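Local coordinates for protein aldolase (Klebsiella pneumoniae, PDB 6VOQ) that binds a zinc ion and belongs to the class II aldolase and adducin family, here as a four-chain assembly of alpha/beta subunits, at residues S73-V76 with T77-R80; D139-I142 with A143-L146; A147-A150 with P151-A155; F156-A159 with N160-P163; S169-E172 with A173-T177. All coordinates share one frame; numbering follows the deposited sequence.

Contacts 1 and 4 bring E75 and H161 to the same zinc ion, one from the entry to a helix, the other from the turn of a hairpin. Contact 4 is the buried one; contacts 1, 2 and 5 are only partly buried, and contact 3 lies at the surface. Contacts 2 and 3 use opposite ends of helix 140-149, the first capped by a carboxylate and the second closed by an arginine, a proline and waters. The helix packs on F78 of contact 1 and on F156 and L158 of contact 4. Contact 5, on the far side of the chain's centre from contacts 2 and 4, opens helix 170-190 with a serine N-cap, followed by threonine hydroxyls that donate back to the preceding turn.

Contact 1 (S73-V76 with T77-R80); sequences SKEV and TFHR. With ZN (zinc ion), chain B.
With CG of F78 lodged between its backbone N and carbonyl carbon (chi1 64°), the ring turns back along the chain until E75 O stands 3.4 Å above its plane, over the ring centre. In E75, CG is turned opposite the carbonyl carbon (chi1 -57°) and the chain is extended beyond it. The two side chains therefore run side by side in the same direction, E75 CB 3.6 Å from F78 CE2, with carboxylate and ring almost perpendicular. This route delivers E75 OE1 to the zinc ion at 2.3 Å; H94, H96 and H161 complete the metal site. Behind it, the type I turn S73-V76 feeds the first turn of the helix. T77 OG1 donates to K74 O at 3.2 Å, tilted from the carbonyl plane, while S73 OG receives a weak bond from E75 N. The edge of the H79 ring passes E75 O, its CD2 3.2 Å away, and its ND1 is bonded to S32. R80 N closes a regular helical bond on V76 O at 3.0 Å. Helix 76-83 thus lies between F78's neighbours on helix 140-149 and strands 91-94 and 40-42, touched by H79 and V76.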
loop_
_atom_site.group_PDB
_atom_site.type_symbol
_atom_site.label_atom_id
_atom_site.label_comp_id
_atom_site.label_asym_id
_atom_site.label_seq_id
_atom_site.Cartn_x
_atom_site.Cartn_y
_atom_site.Cartn_z
ATOM N N SER A 73 -27.212 4.343 -5.468
ATOM C CA SER A 73 -26.534 3.143 -5.928
ATOM C C SER A 73 -27.532 2.004 -6.062
ATOM O O SER A 73 -28.443 1.858 -5.241
ATOM C CB SER A 73 -25.431 2.764 -4.940
ATOM O OG SER A 73 -24.764 1.587 -5.361
ATOM N N LYS A 74 -27.373 1.200 -7.115
ATOM C CA LYS A 74 -28.239 0.036 -7.273
ATOM C C LYS A 74 -28.078 -0.972 -6.134
ATOM O O LYS A 74 -29.020 -1.719 -5.843
ATOM C CB LYS A 74 -27.968 -0.626 -8.625
ATOM C CG LYS A 74 -28.012 0.367 -9.770
ATOM C CD LYS A 74 -27.613 -0.252 -11.083
ATOM C CE LYS A 74 -28.841 -0.620 -11.895
ATOM N NZ LYS A 74 -28.485 -1.432 -13.095
ATOM N N GLU A 75 -26.926 -0.995 -5.465
ATOM C CA GLU A 75 -26.728 -1.931 -4.367
ATOM C C GLU A 75 -27.395 -1.483 -3.075
ATOM O O GLU A 75 -27.417 -2.258 -2.106
ATOM C CB GLU A 75 -25.234 -2.154 -4.145
ATOM C CG GLU A 75 -24.541 -2.646 -5.397
ATOM C CD GLU A 75 -23.119 -3.070 -5.159
ATOM O OE1 GLU A 75 -22.883 -4.294 -5.047
ATOM O OE2 GLU A 75 -22.239 -2.185 -5.088
ATOM N N VAL A 76 -27.953 -0.268 -3.044
ATOM C CA VAL A 76 -28.707 0.182 -1.880
ATOM C C VAL A 76 -29.929 -0.699 -1.661
ATOM O O VAL A 76 -30.443 -0.780 -0.540
ATOM C CB VAL A 76 -29.079 1.673 -2.041
ATOM C CG1 VAL A 76 -29.979 2.157 -0.907
ATOM C CG2 VAL A 76 -27.809 2.517 -2.107
ATOM N N THR A 77 -30.382 -1.390 -2.711
ATOM C CA THR A 77 -31.451 -2.373 -2.573
ATOM C C THR A 77 -31.167 -3.360 -1.444
ATOM O O THR A 77 -32.040 -3.623 -0.607
ATOM C CB THR A 77 -31.654 -3.118 -3.893
ATOM O OG1 THR A 77 -32.050 -2.190 -4.909
ATOM C CG2 THR A 77 -32.752 -4.157 -3.741
ATOM N N PHE A 78 -29.958 -3.926 -1.396
ATOM C CA PHE A 78 -29.709 -4.885 -0.327
ATOM C C PHE A 78 -29.186 -4.229 0.945
ATOM O O PHE A 78 -29.168 -4.877 1.991
ATOM C CB PHE A 78 -28.777 -6.031 -0.788
ATOM C CG PHE A 78 -27.368 -5.623 -1.176
ATOM C CD1 PHE A 78 -26.457 -5.175 -0.235
ATOM C CD2 PHE A 78 -26.933 -5.791 -2.474
ATOM C CE1 PHE A 78 -25.170 -4.832 -0.603
ATOM C CE2 PHE A 78 -25.639 -5.462 -2.851
ATOM C CZ PHE A 78 -24.759 -4.984 -1.919
ATOM N N HIS A 79 -28.773 -2.961 0.890
ATOM C CA HIS A 79 -28.634 -2.187 2.118
ATOM C C HIS A 79 -29.955 -2.144 2.874
ATOM O O HIS A 79 -30.007 -2.422 4.076
ATOM C CB HIS A 79 -28.190 -0.766 1.796
ATOM C CG HIS A 79 -26.740 -0.632 1.479
ATOM N ND1 HIS A 79 -25.910 0.229 2.164
ATOM C CD2 HIS A 79 -25.977 -1.223 0.530
ATOM C CE1 HIS A 79 -24.693 0.154 1.658
ATOM N NE2 HIS A 79 -24.707 -0.721 0.668
ATOM N N ARG A 80 -31.034 -1.773 2.176
ATOM C CA ARG A 80 -32.341 -1.634 2.810
ATOM C C ARG A 80 -32.798 -2.932 3.447
ATOM O O ARG A 80 -33.361 -2.912 4.546
ATOM C CB ARG A 80 -33.380 -1.167 1.787
ATOM C CG ARG A 80 -33.059 0.188 1.180
ATOM C CD ARG A 80 -34.214 0.736 0.371
ATOM N NE ARG A 80 -34.247 0.192 -0.979
ATOM C CZ ARG A 80 -35.167 -0.658 -1.423
ATOM N NH1 ARG A 80 -36.144 -1.070 -0.623
ATOM N NH2 ARG A 80 -35.113 -1.087 -2.676
HETATM ZN ZN ZN B . -20.674 -4.606 -4.718
#

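Contact 2 (D139-I142 with A143-L146)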
loop_
_atom_site.group_PDB
_atom_site.type_symbol
_atom_site.label_atom_id
_atom_site.label_comp_id
_atom_site.label_asym_id
_atom_site.label_seq_id
_atom_site.Cartn_x
_atom_site.Cartn_y
_atom_site.Cartn_z
ATOM N N ASP A 139 -29.673 -9.423 -8.561
ATOM C CA ASP A 139 -30.602 -10.499 -8.237
ATOM C C ASP A 139 -31.292 -10.229 -6.904
ATOM O O ASP A 139 -30.638 -9.890 -5.912
ATOM C CB ASP A 139 -29.848 -11.824 -8.175
ATOM C CG ASP A 139 -30.746 -13.016 -8.346
ATOM O OD1 ASP A 139 -30.502 -13.802 -9.279
ATOM O OD2 ASP A 139 -31.689 -13.174 -7.548
ATOM N N ASP A 140 -32.619 -10.391 -6.877
ATOM C CA ASP A 140 -33.345 -10.157 -5.635
ATOM C C ASP A 140 -32.965 -11.153 -4.551
ATOM O O ASP A 140 -33.120 -10.843 -3.367
ATOM C CB ASP A 140 -34.859 -10.185 -5.870
ATOM C CG ASP A 140 -35.286 -9.314 -7.045
ATOM O OD1 ASP A 140 -35.040 -8.089 -7.002
ATOM O OD2 ASP A 140 -35.874 -9.848 -8.012
ATOM N N ARG A 141 -32.434 -12.321 -4.921
ATOM C CA ARG A 141 -31.994 -13.286 -3.919
ATOM C C ARG A 141 -30.882 -12.739 -3.032
ATOM O O ARG A 141 -30.704 -13.227 -1.908
ATOM C CB ARG A 141 -31.535 -14.574 -4.595
ATOM C CG ARG A 141 -32.671 -15.517 -4.936
ATOM C CD ARG A 141 -32.201 -16.637 -5.830
ATOM N NE ARG A 141 -31.643 -16.146 -7.086
ATOM C CZ ARG A 141 -31.232 -16.943 -8.067
ATOM N NH1 ARG A 141 -31.319 -18.257 -7.930
ATOM N NH2 ARG A 141 -30.728 -16.431 -9.179
ATOM N N ILE A 142 -30.129 -11.744 -3.498
ATOM C CA ILE A 142 -29.106 -11.154 -2.643
ATOM C C ILE A 142 -29.763 -10.471 -1.457
ATOM O O ILE A 142 -29.522 -10.833 -0.302
ATOM C CB ILE A 142 -28.219 -10.192 -3.445
ATOM C CG1 ILE A 142 -27.535 -10.953 -4.585
ATOM C CG2 ILE A 142 -27.189 -9.546 -2.529
ATOM C CD1 ILE A 142 -26.780 -10.076 -5.554
ATOM N N ALA A 143 -30.651 -9.512 -1.733
ATOM C CA ALA A 143 -31.412 -8.848 -0.677
ATOM C C ALA A 143 -32.214 -9.834 0.172
ATOM O O ALA A 143 -32.345 -9.639 1.387
ATOM C CB ALA A 143 -32.346 -7.805 -1.291
ATOM N N GLN A 144 -32.752 -10.892 -0.437
ATOM C CA GLN A 144 -33.525 -11.858 0.333
ATOM C C GLN A 144 -32.645 -12.543 1.366
ATOM O O GLN A 144 -33.016 -12.658 2.537
ATOM C CB GLN A 144 -34.173 -12.888 -0.596
ATOM C CG GLN A 144 -35.252 -12.322 -1.523
ATOM C CD GLN A 144 -35.589 -13.266 -2.683
ATOM O OE1 GLN A 144 -35.291 -14.461 -2.634
ATOM N NE2 GLN A 144 -36.201 -12.725 -3.731
ATOM N N ALA A 145 -31.461 -12.987 0.947
ATOM C CA ALA A 145 -30.541 -13.641 1.870
ATOM C C ALA A 145 -30.145 -12.706 3.006
ATOM O O ALA A 145 -30.151 -13.102 4.178
ATOM C CB ALA A 145 -29.310 -14.131 1.106
ATOM N N LEU A 146 -29.832 -11.449 2.678
ATOM C CA LEU A 146 -29.439 -10.476 3.689
ATOM C C LEU A 146 -30.570 -10.191 4.674
ATOM O O LEU A 146 -30.337 -10.106 5.886
ATOM C CB LEU A 146 -28.970 -9.195 3.012
ATOM C CG LEU A 146 -27.592 -9.346 2.360
ATOM C CD1 LEU A 146 -27.089 -8.000 1.843
ATOM C CD2 LEU A 146 -26.624 -9.922 3.359
#
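Three successive backbone bonds of the alpha-helical i to i+4 kind tie D140-I142 to Q144-L146: Q144 N to D140 O at 3.0 Å, A145 N to R141 O at 3.0 Å and L146 N to I142 O at 3.1 Å. Among the polar side chains, Q144 lies back over the preceding turn. Its CG sits opposite its own carbonyl carbon (chi1 -67°) and the chain is extended, which carries the amide across D140 and R141. Q144 NE2 comes to 3.6 Å from D140 CB, and Q144 OE1 lies equally near R141 CG; these are van der Waals contacts, with the amide and guanidinium planes inclined by 50°. The start of this helix, 140-149, is an N-cap made by D139. It is the helix of a beta-alpha-beta crossover joining the parallel neighbours, strands 131-132 and 155-158. D139 OD2 takes R141 N on its anti lone pair at 2.9 Å, and R141 returns to hold the same carboxylate side-on. R141 NH2 meets D139 OD1 at 2.6 Å on its syn side in a nearly straight salt bridge, tilted from the carboxylate plane, and R141 NE reaches D139 OD2 from above that plane. Both oxygens nevertheless lie close to the guanidinium plane, and OD2 is gripped twice, so the cap and the arginine fix one another. Apolar contacts occupy another side of the helix: I142, A143 and L146 pack on F78 of helix 76-83, L146 also meets V132, and I142 touches Y135.

Contact 3 (A147-A150 with P151-A155)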
loop_
_atom_site.group_PDB
_atom_site.type_symbol
_atom_site.label_atom_id
_atom_site.label_comp_id
_atom_site.label_asym_id
_atom_site.label_seq_id
_atom_site.Cartn_x
_atom_site.Cartn_y
_atom_site.Cartn_z
ATOM N N ALA A 147 -31.803 -10.046 4.182
ATOM C CA ALA A 147 -32.916 -9.820 5.098
ATOM C C ALA A 147 -33.046 -10.960 6.105
ATOM O O ALA A 147 -33.330 -10.724 7.283
ATOM C CB ALA A 147 -34.216 -9.642 4.318
ATOM N N GLY A 148 -32.835 -12.202 5.662
ATOM C CA GLY A 148 -32.949 -13.327 6.571
ATOM C C GLY A 148 -31.801 -13.440 7.550
ATOM O O GLY A 148 -31.981 -13.950 8.660
ATOM N N LEU A 149 -30.613 -12.974 7.163
ATOM C CA LEU A 149 -29.445 -13.030 8.029
ATOM C C LEU A 149 -29.347 -11.830 8.957
ATOM O O LEU A 149 -28.802 -11.948 10.057
ATOM C CB LEU A 149 -28.172 -13.123 7.182
ATOM C CG LEU A 149 -28.003 -14.405 6.364
ATOM C CD1 LEU A 149 -26.924 -14.212 5.316
ATOM C CD2 LEU A 149 -27.697 -15.621 7.244
ATOM N N ALA A 150 -29.888 -10.687 8.541
ATOM C CA ALA A 150 -29.699 -9.446 9.287
ATOM C C ALA A 150 -30.090 -9.501 10.764
ATOM O O ALA A 150 -29.445 -8.799 11.562
ATOM C CB ALA A 150 -30.456 -8.314 8.582
ATOM N N PRO A 151 -31.108 -10.252 11.202
ATOM C CA PRO A 151 -31.434 -10.228 12.638
ATOM C C PRO A 151 -30.398 -10.900 13.511
ATOM O O PRO A 151 -30.423 -10.698 14.731
ATOM C CB PRO A 151 -32.773 -10.966 12.715
ATOM C CG PRO A 151 -33.329 -10.888 11.356
ATOM C CD PRO A 151 -32.149 -10.965 10.444
ATOM N N ARG A 152 -29.490 -11.687 12.940
ATOM C CA ARG A 152 -28.541 -12.440 13.736
ATOM C C ARG A 152 -27.083 -12.088 13.465
ATOM O O ARG A 152 -26.213 -12.483 14.252
ATOM C CB ARG A 152 -28.762 -13.946 13.522
ATOM C CG ARG A 152 -30.067 -14.455 14.140
ATOM C CD ARG A 152 -30.481 -15.821 13.595
ATOM N NE ARG A 152 -30.877 -15.736 12.191
ATOM C CZ ARG A 152 -30.313 -16.435 11.210
ATOM N NH1 ARG A 152 -29.329 -17.290 11.472
ATOM N NH2 ARG A 152 -30.742 -16.288 9.964
ATOM N N TYR A 153 -26.784 -11.343 12.409
ATOM C CA TYR A 153 -25.398 -11.104 12.043
ATOM C C TYR A 153 -25.185 -9.632 11.740
ATOM O O TYR A 153 -26.040 -8.987 11.129
ATOM C CB TYR A 153 -24.998 -11.968 10.846
ATOM C CG TYR A 153 -25.149 -13.440 11.120
ATOM C CD1 TYR A 153 -24.193 -14.126 11.857
ATOM C CD2 TYR A 153 -26.249 -14.144 10.658
ATOM C CE1 TYR A 153 -24.324 -15.475 12.124
ATOM C CE2 TYR A 153 -26.387 -15.498 10.916
ATOM C CZ TYR A 153 -25.417 -16.156 11.650
ATOM O OH TYR A 153 -25.536 -17.495 11.917
ATOM N N ASN A 154 -24.038 -9.107 12.164
ATOM C CA ASN A 154 -23.726 -7.702 11.957
ATOM C C ASN A 154 -22.904 -7.441 10.705
ATOM O O ASN A 154 -22.691 -6.275 10.357
ATOM C CB ASN A 154 -22.997 -7.160 13.178
ATOM C CG ASN A 154 -23.748 -7.446 14.444
ATOM O OD1 ASN A 154 -24.970 -7.291 14.495
ATOM N ND2 ASN A 154 -23.038 -7.885 15.470
ATOM N N ALA A 155 -22.446 -8.487 10.027
ATOM C CA ALA A 155 -21.722 -8.349 8.777
ATOM C C ALA A 155 -21.962 -9.609 7.958
ATOM O O ALA A 155 -22.378 -10.642 8.483
ATOM C CB ALA A 155 -20.228 -8.110 9.014
HETATM O O HOH W 1 -27.710 -6.888 10.472
HETATM O O HOH W 2 -28.131 -8.375 14.335
#
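The backbone of L149-R152 makes a type I turn, R152 N donating to L149 O at 3.0 Å, and Y153 N adds a weak bond to the same oxygen. This is the C-terminal end of helix 140-149, where the beta-alpha-beta unit turns from its helix into strand 155-158. P151 has no N-H to offer A147 O; instead its CD comes within 3.4 Å of that oxygen, interrupting the helical bonding. R152 then reaches back over the last helical turn. Its chain bends at chi3 (-68°), which folds the guanidinium towards the helix, and R152 NH2 donates to G148 O at 2.9 Å. That oxygen lies near the guanidinium edge, though the nitrogen stands above the carbonyl plane, and the positive group would probably interact favourably with the partial negative charge of the helix C-terminus. On the apolar side L149 slants across the Y153 side chain, bringing L149 CD2 to 3.9 Å from Y153 CE2. The tyrosine ring edge also runs past L149 O, with CD2 of Y153 3.4 Å away. Farther along, the side chain of Y153 meets D128 and P130, while N154 ND2 is bonded to V126 O. Two waters donate to A150 O; one also gives a weak bond to N154 OD1, and the other bridges to the backbone, lying 2.8 Å from A150 O and 2.8 Å from Y153 O.

Contact 4 (F156-A159 with N160-P163). With ZN (zinc ion), chain B.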
loop_
_atom_site.group_PDB
_atom_site.type_symbol
_atom_site.label_atom_id
_atom_site.label_comp_id
_atom_site.label_asym_id
_atom_site.label_seq_id
_atom_site.Cartn_x
_atom_site.Cartn_y
_atom_site.Cartn_z
ATOM N N PHE A 156 -21.724 -9.505 6.653
ATOM C CA PHE A 156 -22.088 -10.548 5.705
ATOM C C PHE A 156 -21.072 -10.574 4.577
ATOM O O PHE A 156 -20.631 -9.522 4.106
ATOM C CB PHE A 156 -23.487 -10.324 5.100
ATOM C CG PHE A 156 -24.490 -9.775 6.063
ATOM C CD1 PHE A 156 -25.213 -10.625 6.880
ATOM C CD2 PHE A 156 -24.728 -8.409 6.140
ATOM C CE1 PHE A 156 -26.146 -10.127 7.768
ATOM C CE2 PHE A 156 -25.651 -7.908 7.028
ATOM C CZ PHE A 156 -26.363 -8.767 7.844
ATOM N N LEU A 157 -20.719 -11.770 4.128
ATOM C CA LEU A 157 -19.805 -11.914 3.004
ATOM C C LEU A 157 -20.611 -12.422 1.818
ATOM O O LEU A 157 -21.117 -13.551 1.844
ATOM C CB LEU A 157 -18.648 -12.842 3.346
ATOM C CG LEU A 157 -17.473 -12.906 2.368
ATOM C CD1 LEU A 157 -16.874 -11.539 2.133
ATOM C CD2 LEU A 157 -16.409 -13.848 2.889
ATOM N N LEU A 158 -20.751 -11.571 0.798
ATOM C CA LEU A 158 -21.360 -11.965 -0.467
ATOM C C LEU A 158 -20.323 -12.710 -1.296
ATOM O O LEU A 158 -19.298 -12.134 -1.674
ATOM C CB LEU A 158 -21.866 -10.746 -1.230
ATOM C CG LEU A 158 -22.769 -9.754 -0.512
ATOM C CD1 LEU A 158 -23.213 -8.706 -1.514
ATOM C CD2 LEU A 158 -23.970 -10.439 0.094
ATOM N N ALA A 159 -20.572 -13.990 -1.548
ATOM C CA ALA A 159 -19.612 -14.808 -2.275
ATOM C C ALA A 159 -19.316 -14.192 -3.637
ATOM O O ALA A 159 -20.197 -13.610 -4.271
ATOM C CB ALA A 159 -20.152 -16.227 -2.431
ATOM N N ASN A 160 -18.058 -14.304 -4.071
ATOM C CA ASN A 160 -17.609 -13.766 -5.359
ATOM C C ASN A 160 -17.969 -12.291 -5.508
ATOM O O ASN A 160 -18.382 -11.835 -6.576
ATOM C CB ASN A 160 -18.185 -14.560 -6.529
ATOM C CG ASN A 160 -17.846 -16.016 -6.467
ATOM O OD1 ASN A 160 -18.639 -16.834 -5.991
ATOM N ND2 ASN A 160 -16.664 -16.362 -6.951
ATOM N N HIS A 161 -17.815 -11.534 -4.430
ATOM C CA HIS A 161 -18.307 -10.169 -4.443
ATOM C C HIS A 161 -17.577 -9.302 -3.429
ATOM O O HIS A 161 -16.694 -8.524 -3.804
ATOM C CB HIS A 161 -19.805 -10.164 -4.170
ATOM C CG HIS A 161 -20.454 -8.837 -4.401
ATOM N ND1 HIS A 161 -21.813 -8.697 -4.569
ATOM C CD2 HIS A 161 -19.932 -7.593 -4.498
ATOM C CE1 HIS A 161 -22.101 -7.422 -4.754
ATOM N NE2 HIS A 161 -20.975 -6.732 -4.716
ATOM N N GLY A 162 -17.948 -9.416 -2.150
ATOM C CA GLY A 162 -17.338 -8.625 -1.106
ATOM C C GLY A 162 -18.185 -8.479 0.149
ATOM O O GLY A 162 -19.299 -9.013 0.245
ATOM N N PRO A 163 -17.662 -7.741 1.135
ATOM C CA PRO A 163 -18.339 -7.625 2.429
ATOM C C PRO A 163 -19.440 -6.575 2.462
ATOM O O PRO A 163 -19.426 -5.579 1.734
ATOM C CB PRO A 163 -17.200 -7.216 3.367
ATOM C CG PRO A 163 -16.318 -6.430 2.502
ATOM C CD PRO A 163 -16.319 -7.140 1.186
HETATM ZN ZN ZN B . -20.674 -4.606 -4.718
#
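L158 and H161 form the tight part of this hairpin, lying side by side and pointing the same way, with L158 CD1 only 3.4 Å from H161 ND1. The imidazole leaves the chain with CG opposite the backbone N (chi1 -170°), and H161 NE2, its far nitrogen, binds the zinc ion at 2.1 Å, alongside E75, H94 and H96. Two backbone bonds secure the antiparallel pair: L158 N to G162 O at 3.0 Å and G162 N to L158 O at 3.1 Å. H161 and G162 both face L158, a classic beta bulge, and the backbone angles of G162 are ones that call for glycine. Next along, P163 CA makes a CH contact to F156 O at 3.4 Å. The looser side is at A159, which is partly exposed; N160 next to it is buried, its CB directed away overall though still touching A159, and its amide is held by another chain, ND2 donating to R196 O and F118 O of the second subunit. Within its own chain the hairpin has helix 98-104 against L157 and P163, helix 140-149 against F156, and strand 131-132 beside strand 155-158, while strand 91-94 adjoins strand 162-167.

Contact 5 (S169-E172 with A173-T177)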
loop_
_atom_site.group_PDB
_atom_site.type_symbol
_atom_site.label_atom_id
_atom_site.label_comp_id
_atom_site.label_asym_id
_atom_site.label_seq_id
_atom_site.Cartn_x
_atom_site.Cartn_y
_atom_site.Cartn_z
ATOM N N SER A 169 -23.078 3.441 13.738
ATOM C CA SER A 169 -22.870 4.699 13.040
ATOM C C SER A 169 -22.044 4.390 11.800
ATOM O O SER A 169 -21.580 3.263 11.614
ATOM C CB SER A 169 -22.182 5.725 13.944
ATOM O OG SER A 169 -20.822 5.392 14.147
ATOM N N LEU A 170 -21.856 5.392 10.936
ATOM C CA LEU A 170 -21.010 5.160 9.769
ATOM C C LEU A 170 -19.559 4.932 10.176
ATOM O O LEU A 170 -18.889 4.061 9.615
ATOM C CB LEU A 170 -21.110 6.311 8.775
ATOM C CG LEU A 170 -20.449 6.025 7.414
ATOM C CD1 LEU A 170 -20.957 4.706 6.792
ATOM C CD2 LEU A 170 -20.650 7.178 6.451
ATOM N N ARG A 171 -19.057 5.686 11.153
ATOM C CA ARG A 171 -17.669 5.479 11.551
ATOM C C ARG A 171 -17.480 4.119 12.209
ATOM O O ARG A 171 -16.442 3.476 12.025
ATOM C CB ARG A 171 -17.195 6.593 12.486
ATOM C CG ARG A 171 -15.714 6.465 12.847
ATOM C CD ARG A 171 -15.087 7.799 13.217
ATOM N NE ARG A 171 -15.052 8.746 12.103
ATOM C CZ ARG A 171 -14.198 8.674 11.085
ATOM N NH1 ARG A 171 -13.306 7.686 11.027
ATOM N NH2 ARG A 171 -14.237 9.588 10.122
ATOM N N GLU A 172 -18.464 3.665 12.989
ATOM C CA GLU A 172 -18.344 2.363 13.630
ATOM C C GLU A 172 -18.431 1.241 12.603
ATOM O O GLU A 172 -17.701 0.246 12.697
ATOM C CB GLU A 172 -19.416 2.209 14.704
ATOM C CG GLU A 172 -19.041 1.242 15.824
ATOM C CD GLU A 172 -20.002 0.058 15.937
ATOM O OE1 GLU A 172 -21.053 0.059 15.258
ATOM O OE2 GLU A 172 -19.701 -0.880 16.708
ATOM N N ALA A 173 -19.307 1.388 11.608
ATOM C CA ALA A 173 -19.364 0.409 10.528
ATOM C C ALA A 173 -18.072 0.416 9.721
ATOM O O ALA A 173 -17.594 -0.640 9.290
ATOM C CB ALA A 173 -20.575 0.685 9.632
ATOM N N THR A 174 -17.475 1.595 9.529
ATOM C CA THR A 174 -16.196 1.662 8.831
ATOM C C THR A 174 -15.091 0.999 9.642
ATOM O O THR A 174 -14.245 0.288 9.088
ATOM C CB THR A 174 -15.845 3.112 8.543
ATOM O OG1 THR A 174 -16.927 3.716 7.826
ATOM C CG2 THR A 174 -14.580 3.187 7.727
ATOM N N ASN A 175 -15.082 1.221 10.957
ATOM C CA ASN A 175 -14.105 0.559 11.814
ATOM C C ASN A 175 -14.313 -0.950 11.819
ATOM O O ASN A 175 -13.344 -1.713 11.758
ATOM C CB ASN A 175 -14.181 1.115 13.238
ATOM C CG ASN A 175 -13.681 2.548 13.344
ATOM O OD1 ASN A 175 -13.060 3.078 12.418
ATOM N ND2 ASN A 175 -13.951 3.185 14.483
ATOM N N ASN A 176 -15.570 -1.400 11.887
ATOM C CA ASN A 176 -15.851 -2.831 11.754
ATOM C C ASN A 176 -15.348 -3.377 10.428
ATOM O O ASN A 176 -14.768 -4.466 10.380
ATOM C CB ASN A 176 -17.347 -3.093 11.872
ATOM C CG ASN A 176 -17.872 -2.778 13.237
ATOM O OD1 ASN A 176 -17.109 -2.673 14.195
ATOM N ND2 ASN A 176 -19.184 -2.635 13.345
ATOM N N THR A 177 -15.586 -2.642 9.338
ATOM C CA THR A 177 -15.123 -3.076 8.029
ATOM C C THR A 177 -13.609 -3.149 7.984
ATOM O O THR A 177 -13.041 -4.109 7.448
ATOM C CB THR A 177 -15.630 -2.127 6.939
ATOM O OG1 THR A 177 -17.054 -2.037 7.016
ATOM C CG2 THR A 177 -15.240 -2.643 5.574
#
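L170 O is gripped twice by T174, whose OG1 donates at 2.7 Å and whose backbone N donates at 2.8 Å, the two arriving from opposite faces of the carbonyl plane. The threonine manages this because OG1 lies beside its own backbone N (chi1 -55°), facing the preceding turn. The arrangement belongs to the first turns of helix 170-190, which opens with S169 as N-cap: S169 OG accepts from E172 N at 3.1 Å, and S169 O takes the first i to i+4 bond from A173 N. R171 O and E172 O continue the pattern with N175 N and N176 N, each at 2.8 Å. Both asparagine amides lean back over these same carbonyls, N176 CG lying 3.1 Å from E172 O. The polar ends of E172 and N176 are engaged elsewhere. N176 ND2 donates to T166 O, and E172, bent at chi2 (-119°), receives S168 N at OE1; the E172 carboxylate and the N176 amide are turned 75° against each other. On the buried side L170 and T174 meet I14 of helix 4-20, and A173 and T177 meet V93 of strand 91-94; N175 instead packs on G26 of the third subunit. One turn farther on the threonine pattern recurs, T177 N and OG1 both reaching A173 O, the hydroxyl at 2.7 Å.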